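Local coordinates for azurocidin (Homo sapiens, PDB 1A7S), which kills many Gram-negative bacteria, attracts monocytes and fibroblasts and binds heparin, as a neutrophil granule protein built like a serine protease, at residues 30-38 with 213-221; 69-78 with 91-102. One frame throughout, in Å; residues are numbered along the deposited sequence.

Interaction 1 (30-38 with 213-221)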
loop_
_atom_site.group_PDB
_atom_site.type_symbol
_atom_site.label_atom_id
_atom_site.label_comp_id
_atom_site.label_asym_id
_atom_site.label_seq_id
_atom_site.Cartn_x
_atom_site.Cartn_y
_atom_site.Cartn_z
ATOM N N LEU A 30 3.726 0.847 6.952
ATOM C CA LEU A 30 4.847 0.527 7.824
ATOM C C LEU A 30 4.700 -0.940 8.216
ATOM O O LEU A 30 3.679 -1.331 8.780
ATOM C CB LEU A 30 4.780 1.421 9.089
ATOM C CG LEU A 30 5.995 1.337 10.014
ATOM C CD1 LEU A 30 7.241 1.949 9.351
ATOM C CD2 LEU A 30 5.729 1.973 11.340
ATOM N N ILE A 31 5.727 -1.769 7.947
ATOM C CA ILE A 31 5.680 -3.202 8.273
ATOM C C ILE A 31 6.750 -3.624 9.247
ATOM O O ILE A 31 6.823 -4.809 9.656
ATOM C CB ILE A 31 5.734 -4.091 7.022
ATOM C CG1 ILE A 31 6.994 -3.861 6.175
ATOM C CG2 ILE A 31 4.457 -3.869 6.185
ATOM C CD1 ILE A 31 7.416 -5.058 5.351
ATOM N N HIS A 32 7.550 -2.692 9.717
ATOM C CA HIS A 32 8.681 -2.887 10.620
ATOM C C HIS A 32 9.108 -1.469 10.993
ATOM O O HIS A 32 8.838 -0.512 10.280
ATOM C CB HIS A 32 9.808 -3.612 9.843
ATOM C CG HIS A 32 11.074 -3.887 10.618
ATOM N ND1 HIS A 32 11.499 -5.056 11.150
ATOM C CD2 HIS A 32 12.053 -3.077 10.856
ATOM C CE1 HIS A 32 12.692 -4.852 11.739
ATOM N NE2 HIS A 32 13.016 -3.583 11.531
ATOM N N ALA A 33 9.715 -1.300 12.179
ATOM C CA ALA A 33 10.120 0.008 12.569
ATOM C C ALA A 33 10.926 0.770 11.561
ATOM O O ALA A 33 10.898 2.004 11.497
ATOM C CB ALA A 33 10.904 -0.070 13.915
ATOM N N ARG A 34 11.681 0.164 10.721
ATOM C CA ARG A 34 12.595 0.626 9.736
ATOM C C ARG A 34 12.192 0.450 8.301
ATOM O O ARG A 34 12.943 0.843 7.392
ATOM C CB ARG A 34 14.034 0.072 9.967
ATOM C CG ARG A 34 15.166 0.834 9.416
ATOM C CD ARG A 34 16.495 0.127 9.781
ATOM N NE ARG A 34 16.721 0.052 11.192
ATOM C CZ ARG A 34 17.442 0.945 11.899
ATOM N NH1 ARG A 34 17.809 2.105 11.350
ATOM N NH2 ARG A 34 17.725 0.757 13.209
ATOM N N PHE A 35 11.010 -0.123 7.997
ATOM C CA PHE A 35 10.677 -0.430 6.639
ATOM C C PHE A 35 9.185 -0.203 6.320
ATOM O O PHE A 35 8.297 -0.577 7.058
ATOM C CB PHE A 35 10.960 -1.923 6.250
ATOM C CG PHE A 35 12.447 -2.263 6.235
ATOM C CD1 PHE A 35 13.029 -2.692 7.423
ATOM C CD2 PHE A 35 13.170 -2.230 5.099
ATOM C CE1 PHE A 35 14.364 -3.062 7.407
ATOM C CE2 PHE A 35 14.502 -2.558 5.062
ATOM C CZ PHE A 35 15.098 -2.981 6.253
ATOM N N VAL A 36 8.995 0.395 5.151
ATOM C CA VAL A 36 7.705 0.588 4.517
ATOM C C VAL A 36 7.584 -0.288 3.292
ATOM O O VAL A 36 8.489 -0.369 2.451
ATOM C CB VAL A 36 7.483 2.073 4.164
ATOM C CG1 VAL A 36 6.325 2.283 3.186
ATOM C CG2 VAL A 36 7.103 2.827 5.522
ATOM N N MET A 37 6.439 -0.973 3.196
ATOM C CA MET A 37 6.111 -1.837 2.035
ATOM C C MET A 37 5.204 -1.047 1.075
ATOM O O MET A 37 4.213 -0.451 1.498
ATOM C CB MET A 37 5.367 -3.083 2.526
ATOM C CG MET A 37 4.966 -4.028 1.422
ATOM S SD MET A 37 4.341 -5.610 2.054
ATOM C CE MET A 37 2.752 -5.118 2.753
ATOM N N THR A 38 5.562 -1.082 -0.188
ATOM C CA THR A 38 4.851 -0.382 -1.243
ATOM C C THR A 38 5.008 -1.186 -2.544
ATOM O O THR A 38 5.421 -2.358 -2.512
ATOM C CB THR A 38 5.374 1.054 -1.380
ATOM O OG1 THR A 38 4.581 1.816 -2.270
ATOM C CG2 THR A 38 6.801 1.149 -1.745
ATOM N N ILE A 213 10.657 -10.968 2.213
ATOM C CA ILE A 213 10.498 -9.779 3.053
ATOM C C ILE A 213 11.304 -9.921 4.339
ATOM O O ILE A 213 12.037 -9.035 4.761
ATOM C CB ILE A 213 8.995 -9.544 3.341
ATOM C CG1 ILE A 213 8.227 -9.049 2.121
ATOM C CG2 ILE A 213 8.839 -8.531 4.498
ATOM C CD1 ILE A 213 6.743 -9.025 2.215
ATOM N N ASP A 214 11.167 -11.106 4.986
ATOM C CA ASP A 214 11.901 -11.322 6.245
ATOM C C ASP A 214 13.400 -11.210 6.018
ATOM O O ASP A 214 14.137 -10.715 6.899
ATOM C CB ASP A 214 11.573 -12.687 6.807
ATOM C CG ASP A 214 10.216 -12.794 7.433
ATOM O OD1 ASP A 214 9.492 -11.787 7.540
ATOM O OD2 ASP A 214 9.882 -13.947 7.800
ATOM N N GLY A 215 13.892 -11.660 4.881
ATOM C CA GLY A 215 15.327 -11.530 4.604
ATOM C C GLY A 215 15.742 -10.043 4.603
ATOM O O GLY A 215 16.741 -9.669 5.184
ATOM N N VAL A 216 14.914 -9.237 3.915
ATOM C CA VAL A 216 15.230 -7.797 3.910
ATOM C C VAL A 216 15.201 -7.191 5.271
ATOM O O VAL A 216 16.104 -6.453 5.692
ATOM C CB VAL A 216 14.323 -7.043 2.931
ATOM C CG1 VAL A 216 14.531 -5.547 3.017
ATOM C CG2 VAL A 216 14.510 -7.547 1.507
ATOM N N LEU A 217 14.160 -7.479 6.040
ATOM C CA LEU A 217 13.931 -6.908 7.352
ATOM C C LEU A 217 15.042 -7.232 8.359
ATOM O O LEU A 217 15.363 -6.443 9.210
ATOM C CB LEU A 217 12.612 -7.322 7.990
ATOM C CG LEU A 217 11.322 -6.996 7.308
ATOM C CD1 LEU A 217 10.090 -7.379 7.988
ATOM C CD2 LEU A 217 11.303 -5.618 6.778
ATOM N N ASN A 218 15.561 -8.456 8.213
ATOM C CA ASN A 218 16.573 -8.970 9.144
ATOM C C ASN A 218 17.983 -8.627 8.659
ATOM O O ASN A 218 18.955 -8.964 9.388
ATOM C CB ASN A 218 16.443 -10.468 9.278
ATOM C CG ASN A 218 15.274 -10.862 10.172
ATOM O OD1 ASN A 218 14.236 -11.444 9.756
ATOM N ND2 ASN A 218 15.522 -10.589 11.464
ATOM N N ASN A 219 18.129 -8.056 7.504
ATOM C CA ASN A 219 19.459 -7.661 6.936
ATOM C C ASN A 219 19.448 -6.243 6.466
ATOM O O ASN A 219 19.684 -5.971 5.266
ATOM C CB ASN A 219 19.854 -8.645 5.838
ATOM C CG ASN A 219 20.043 -10.024 6.401
ATOM O OD1 ASN A 219 21.157 -10.325 6.928
ATOM N ND2 ASN A 219 19.033 -10.871 6.342
ATOM N N PRO A 220 19.149 -5.321 7.363
ATOM C CA PRO A 220 19.093 -3.909 6.974
ATOM C C PRO A 220 20.389 -3.387 6.437
ATOM O O PRO A 220 21.466 -3.830 6.797
ATOM C CB PRO A 220 18.704 -3.190 8.266
ATOM C CG PRO A 220 19.212 -4.094 9.358
ATOM C CD PRO A 220 18.910 -5.470 8.796
ATOM N N GLY A 221 20.289 -2.425 5.508
ATOM C CA GLY A 221 21.475 -1.818 4.905
ATOM C C GLY A 221 21.295 -1.704 3.399
ATOM O O GLY A 221 20.370 -2.344 2.820
#
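Phe35 O is held by two backbone amides of the neighbouring strand: Ile31 N at 3.0 Å and, more weakly, His32 N at 3.5 Å. This is a classic beta bulge, placed where a type I turn from His32 to Phe35 reverses the chain, and it sends the side chains of Ile31, His32 and Phe35 together toward helix 213-218. Phe35 and Leu217 make the largest part of the contact. Phe35 CG lies anti to the carbonyl carbon (chi1 -67°), and the flat ring reaches out from the strand to the last turns of the helix. Leu217, branched and apolar, slides past the ring in the reverse direction, with CD2 obliquely 3.5 Å from Phe35 CD1, while Val216 CG1 closes on Phe35 CE2 at 3.6 Å. Pro220 meets the ring at its edge, near the ring plane, and also lies beside the aliphatic part of Arg34, whose guanidinium is paired with Glu98. Deeper in, Ile31 and Ile213 cross at about a right angle and touch through methyl groups, Ile31 CD1 to Ile213 CG2 at 3.8 Å. Met37, long and flexible, extends its sulfur to within 4.2 Å of Ile213 CD1; Ala185 and Val188 of strand 184-192 also pack against it. Beyond the helix, Asn219 ND2 turns back to a lone pair of Gly215 O (2.8 Å, 166° at the hydrogen), fastening the final turn before Pro220 leads the chain away. Strand 35-38 and the helix run roughly antiparallel (152°), 10.5 Å apart at their axes. Residues 30-38 lie in the region with antibiotic activity, and such packing of the C-terminal helix against the N-terminal beta barrel is characteristic of the chymotrypsin fold.

Interaction 2 (69-78 with 91-102). With EOH (ethanol), chain Q.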
loop_
_atom_site.group_PDB
_atom_site.type_symbol
_atom_site.label_atom_id
_atom_site.label_comp_id
_atom_site.label_asym_id
_atom_site.label_seq_id
_atom_site.Cartn_x
_atom_site.Cartn_y
_atom_site.Cartn_z
ATOM N N GLN A 69 5.566 11.735 11.198
ATOM C CA GLN A 69 6.933 11.419 11.163
ATOM C C GLN A 69 7.369 11.321 9.711
ATOM O O GLN A 69 6.709 10.618 8.928
ATOM C CB GLN A 69 7.337 10.174 11.902
ATOM C CG GLN A 69 6.964 10.215 13.414
ATOM C CD GLN A 69 7.183 8.831 14.042
ATOM O OE1 GLN A 69 8.292 8.258 13.894
ATOM N NE2 GLN A 69 6.161 8.301 14.665
ATOM N N THR A 70 8.410 11.976 9.318
ATOM C CA THR A 70 8.921 12.026 7.977
ATOM C C THR A 70 10.281 11.393 7.829
ATOM O O THR A 70 11.129 11.571 8.720
ATOM C CB THR A 70 8.887 13.420 7.348
ATOM O OG1 THR A 70 7.537 13.963 7.479
ATOM C CG2 THR A 70 9.304 13.478 5.938
ATOM N N PHE A 71 10.510 10.700 6.739
ATOM C CA PHE A 71 11.737 9.969 6.484
ATOM C C PHE A 71 12.232 10.060 5.065
ATOM O O PHE A 71 11.479 10.190 4.114
ATOM C CB PHE A 71 11.504 8.427 6.731
ATOM C CG PHE A 71 10.877 8.132 8.077
ATOM C CD1 PHE A 71 9.524 8.242 8.296
ATOM C CD2 PHE A 71 11.673 7.760 9.171
ATOM C CE1 PHE A 71 8.941 8.083 9.552
ATOM C CE2 PHE A 71 11.104 7.527 10.410
ATOM C CZ PHE A 71 9.745 7.714 10.614
ATOM N N SER A 72 13.594 9.968 5.004
ATOM C CA SER A 72 14.194 9.761 3.692
ATOM C C SER A 72 14.327 8.226 3.523
ATOM O O SER A 72 14.215 7.459 4.497
ATOM C CB SER A 72 15.596 10.380 3.577
ATOM O OG SER A 72 15.571 11.801 3.791
ATOM N N ILE A 73 14.605 7.815 2.327
ATOM C CA ILE A 73 14.688 6.431 1.929
ATOM C C ILE A 73 16.170 6.051 1.756
ATOM O O ILE A 73 16.825 6.572 0.837
ATOM C CB ILE A 73 13.892 6.121 0.632
ATOM C CG1 ILE A 73 12.411 6.446 0.795
ATOM C CG2 ILE A 73 14.130 4.686 0.239
ATOM C CD1 ILE A 73 11.656 6.542 -0.489
ATOM N N SER A 74 16.675 5.216 2.647
ATOM C CA SER A 74 18.097 4.838 2.639
ATOM C C SER A 74 18.387 3.670 1.671
ATOM O O SER A 74 19.538 3.514 1.219
ATOM C CB SER A 74 18.502 4.464 4.033
ATOM O OG SER A 74 18.387 5.505 4.954
ATOM N N SER A 75 17.395 2.902 1.316
ATOM C CA SER A 75 17.601 1.801 0.356
ATOM C C SER A 75 16.271 1.249 -0.081
ATOM O O SER A 75 15.269 1.390 0.634
ATOM C CB SER A 75 18.432 0.704 1.090
ATOM O OG SER A 75 17.713 -0.256 1.640
ATOM N N MET A 76 16.229 0.667 -1.261
ATOM C CA MET A 76 15.005 0.041 -1.797
ATOM C C MET A 76 15.346 -1.379 -2.197
ATOM O O MET A 76 16.411 -1.618 -2.758
ATOM C CB MET A 76 14.620 0.820 -3.116
ATOM C CG MET A 76 14.202 2.300 -2.771
ATOM S SD MET A 76 13.347 2.998 -4.168
ATOM C CE MET A 76 14.483 5.169 -3.759
ATOM N N SER A 77 14.374 -2.271 -1.965
ATOM C CA SER A 77 14.613 -3.673 -2.277
ATOM C C SER A 77 13.361 -4.208 -3.043
ATOM O O SER A 77 12.248 -3.930 -2.635
ATOM C CB SER A 77 14.723 -4.502 -0.981
ATOM O OG SER A 77 15.844 -4.043 -0.206
ATOM N N GLU A 78 13.630 -4.978 -4.068
ATOM C CA GLU A 78 12.592 -5.700 -4.829
ATOM C C GLU A 78 13.079 -7.100 -5.165
ATOM O O GLU A 78 14.265 -7.387 -5.022
ATOM C CB GLU A 78 12.188 -4.934 -6.057
ATOM C CG GLU A 78 13.308 -4.462 -6.940
ATOM C CD GLU A 78 13.814 -5.469 -7.936
ATOM O OE1 GLU A 78 13.059 -6.270 -8.541
ATOM O OE2 GLU A 78 15.045 -5.544 -8.080
ATOM N N MET A 91 7.917 -3.490 -3.280
ATOM C CA MET A 91 9.144 -2.786 -2.961
ATOM C C MET A 91 9.185 -2.524 -1.483
ATOM O O MET A 91 8.151 -2.105 -0.936
ATOM C CB MET A 91 9.249 -1.499 -3.768
ATOM C CG MET A 91 10.607 -0.789 -3.509
ATOM S SD MET A 91 11.037 0.305 -4.701
ATOM C CE MET A 91 11.300 -0.610 -6.201
ATOM N N LEU A 92 10.315 -2.707 -0.859
ATOM C CA LEU A 92 10.527 -2.341 0.525
ATOM C C LEU A 92 11.452 -1.127 0.566
ATOM O O LEU A 92 12.515 -1.142 -0.039
ATOM C CB LEU A 92 11.150 -3.517 1.314
ATOM C CG LEU A 92 10.299 -4.781 1.301
ATOM C CD1 LEU A 92 10.925 -5.818 2.285
ATOM C CD2 LEU A 92 8.867 -4.590 1.626
ATOM N N LEU A 93 11.007 -0.157 1.337
ATOM C CA LEU A 93 11.765 1.101 1.521
ATOM C C LEU A 93 12.328 1.070 2.951
ATOM O O LEU A 93 11.602 1.014 3.913
ATOM C CB LEU A 93 10.814 2.278 1.377
ATOM C CG LEU A 93 9.943 2.389 0.132
ATOM C CD1 LEU A 93 9.041 3.590 0.163
ATOM C CD2 LEU A 93 10.785 2.342 -1.121
ATOM N N GLN A 94 13.660 1.120 2.998
ATOM C CA GLN A 94 14.311 1.225 4.331
ATOM C C GLN A 94 14.296 2.716 4.693
ATOM O O GLN A 94 14.844 3.521 3.905
ATOM C CB GLN A 94 15.701 0.681 4.314
ATOM C CG GLN A 94 16.387 0.729 5.665
ATOM C CD GLN A 94 17.702 0.068 5.771
ATOM O OE1 GLN A 94 17.898 -1.005 5.142
ATOM N NE2 GLN A 94 18.533 0.560 6.680
ATOM N N LEU A 95 13.738 3.020 5.807
ATOM C CA LEU A 95 13.707 4.444 6.293
ATOM C C LEU A 95 15.051 4.805 6.859
ATOM O O LEU A 95 15.825 3.949 7.258
ATOM C CB LEU A 95 12.611 4.535 7.371
ATOM C CG LEU A 95 11.246 4.022 6.995
ATOM C CD1 LEU A 95 10.283 4.197 8.172
ATOM C CD2 LEU A 95 10.696 4.688 5.801
ATOM N N ASP A 96 15.325 6.109 6.967
ATOM C CA ASP A 96 16.588 6.601 7.464
ATOM C C ASP A 96 16.829 6.285 8.933
ATOM O O ASP A 96 17.958 6.384 9.414
ATOM C CB ASP A 96 16.718 8.083 7.230
ATOM C CG ASP A 96 15.743 8.994 7.947
ATOM O OD1 ASP A 96 15.891 9.152 9.212
ATOM O OD2 ASP A 96 14.750 9.441 7.440
ATOM N N ARG A 97 15.784 5.970 9.655
ATOM C CA ARG A 97 15.872 5.666 11.102
ATOM C C ARG A 97 14.643 4.868 11.477
ATOM O O ARG A 97 13.668 4.756 10.694
ATOM C CB ARG A 97 15.973 6.962 11.887
ATOM C CG ARG A 97 14.624 7.751 11.835
ATOM C CD ARG A 97 14.813 9.189 12.352
ATOM N NE ARG A 97 13.514 9.887 12.451
ATOM C CZ ARG A 97 12.912 10.447 11.386
ATOM N NH1 ARG A 97 13.485 10.542 10.203
ATOM N NH2 ARG A 97 11.654 10.900 11.540
ATOM N N GLU A 98 14.564 4.328 12.682
ATOM C CA GLU A 98 13.360 3.679 13.136
ATOM C C GLU A 98 12.254 4.689 13.405
ATOM O O GLU A 98 12.456 5.700 14.060
ATOM C CB GLU A 98 13.602 2.904 14.469
ATOM C CG GLU A 98 14.437 1.656 14.151
ATOM C CD GLU A 98 14.600 0.672 15.255
ATOM O OE1 GLU A 98 14.049 0.856 16.352
ATOM O OE2 GLU A 98 15.356 -0.312 15.056
ATOM N N ALA A 99 11.058 4.356 12.942
ATOM C CA ALA A 99 9.895 5.138 13.272
ATOM C C ALA A 99 9.528 4.898 14.747
ATOM O O ALA A 99 9.752 3.832 15.295
ATOM C CB ALA A 99 8.719 4.640 12.429
ATOM N N ASN A 100 8.987 5.943 15.349
ATOM C CA ASN A 100 8.486 5.785 16.703
ATOM C C ASN A 100 7.060 5.221 16.625
ATOM O O ASN A 100 6.259 5.697 15.809
ATOM C CB ASN A 100 8.393 7.137 17.436
ATOM C CG ASN A 100 9.615 7.582 18.102
ATOM O OD1 ASN A 100 10.563 6.756 18.285
ATOM N ND2 ASN A 100 9.674 8.844 18.521
ATOM N N LEU A 101 6.746 4.300 17.487
ATOM C CA LEU A 101 5.356 3.735 17.487
ATOM C C LEU A 101 4.550 4.629 18.410
ATOM O O LEU A 101 4.808 4.746 19.585
ATOM C CB LEU A 101 5.358 2.272 17.900
ATOM C CG LEU A 101 6.337 1.413 17.025
ATOM C CD1 LEU A 101 6.357 0.011 17.519
ATOM C CD2 LEU A 101 5.938 1.549 15.552
ATOM N N THR A 102 3.512 5.255 17.867
ATOM C CA THR A 102 2.674 6.192 18.567
ATOM C C THR A 102 1.228 5.859 18.249
ATOM O O THR A 102 0.938 4.980 17.475
ATOM C CB THR A 102 2.959 7.645 18.115
ATOM O OG1 THR A 102 2.530 7.732 16.744
ATOM C CG2 THR A 102 4.439 7.958 18.130
HETATM C C1 EOH Q . 20.552 0.298 9.142
HETATM C C2 EOH Q . 20.745 -0.602 10.364
HETATM O O EOH Q . 20.995 -0.373 7.929
HETATM O O HOH W 1 3.669 9.849 15.384
HETATM O O HOH W 2 10.527 9.960 14.080
HETATM O O HOH W 3 14.971 -2.065 1.443
#
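With CG between its backbone N and carbonyl carbon (chi1 70°) and the chain extended as far as NE, Arg97 lays its guanidinium flat on the ring of Phe71, planes 13° apart and centres 4.2 Å apart. The stack sits in the N-terminal barrel of the chymotrypsin fold, where strand 91-95 passes into the loop after Leu95 while its antiparallel neighbour 69-77 is still strand. Leu95 CD1 covers the opposite ring face in a CH-pi contact, 3.9 Å from the centroid, so the aromatic ring is clasped between a charge and a methyl group. NH1 and NH2 of Arg97 both grip Thr70 O in the guanidinium plane, and NH1 also forms a salt bridge with Asp96 OD1; together they fix the rotation of the group. The other carboxylate oxygen, Asp96 OD2, accepts Ser72 N at 2.7 Å through its anti lone pair. At the start of strand 69-77, Gln69 pairs with the loop at Asn100 much as a strand peptide would: OE1 takes Asn100 N in its carbonyl plane at 2.8 Å, and NE2 donates almost straight to Asn100 O at 2.8 Å (176°). Toward the other end, Ile73 CD1 packs on Leu93 CD1 at 4.0 Å. On the face that carries Ser77 and Leu92, a water donates to Leu92 O at 3.0 Å and is hydrogen-bonded to Ser77 OG at 2.7 Å.

Overall arrangement
The two interactions lie side by side, their centres about 8 Å apart and on the same side of the chain's centre. Along the sequence the order is 30-38, 69-78, 91-102 and 213-221, so interaction 2 is nested within the loop that interaction 1 closes. Both draw on the six-stranded N-terminal barrel, in which strand 35-38 neighbours strand 91-95 and strand 91-95 in turn neighbours 69-77. Backbone pairing of Val36 with Leu93 and of Ala33 with Ala99 joins them, and Phe35 packs on Gln94. The C-terminal helix packs on residues of both contacts, Val216 touching Phe35, Leu92 and Ser77, and ties the chain's end to its first half.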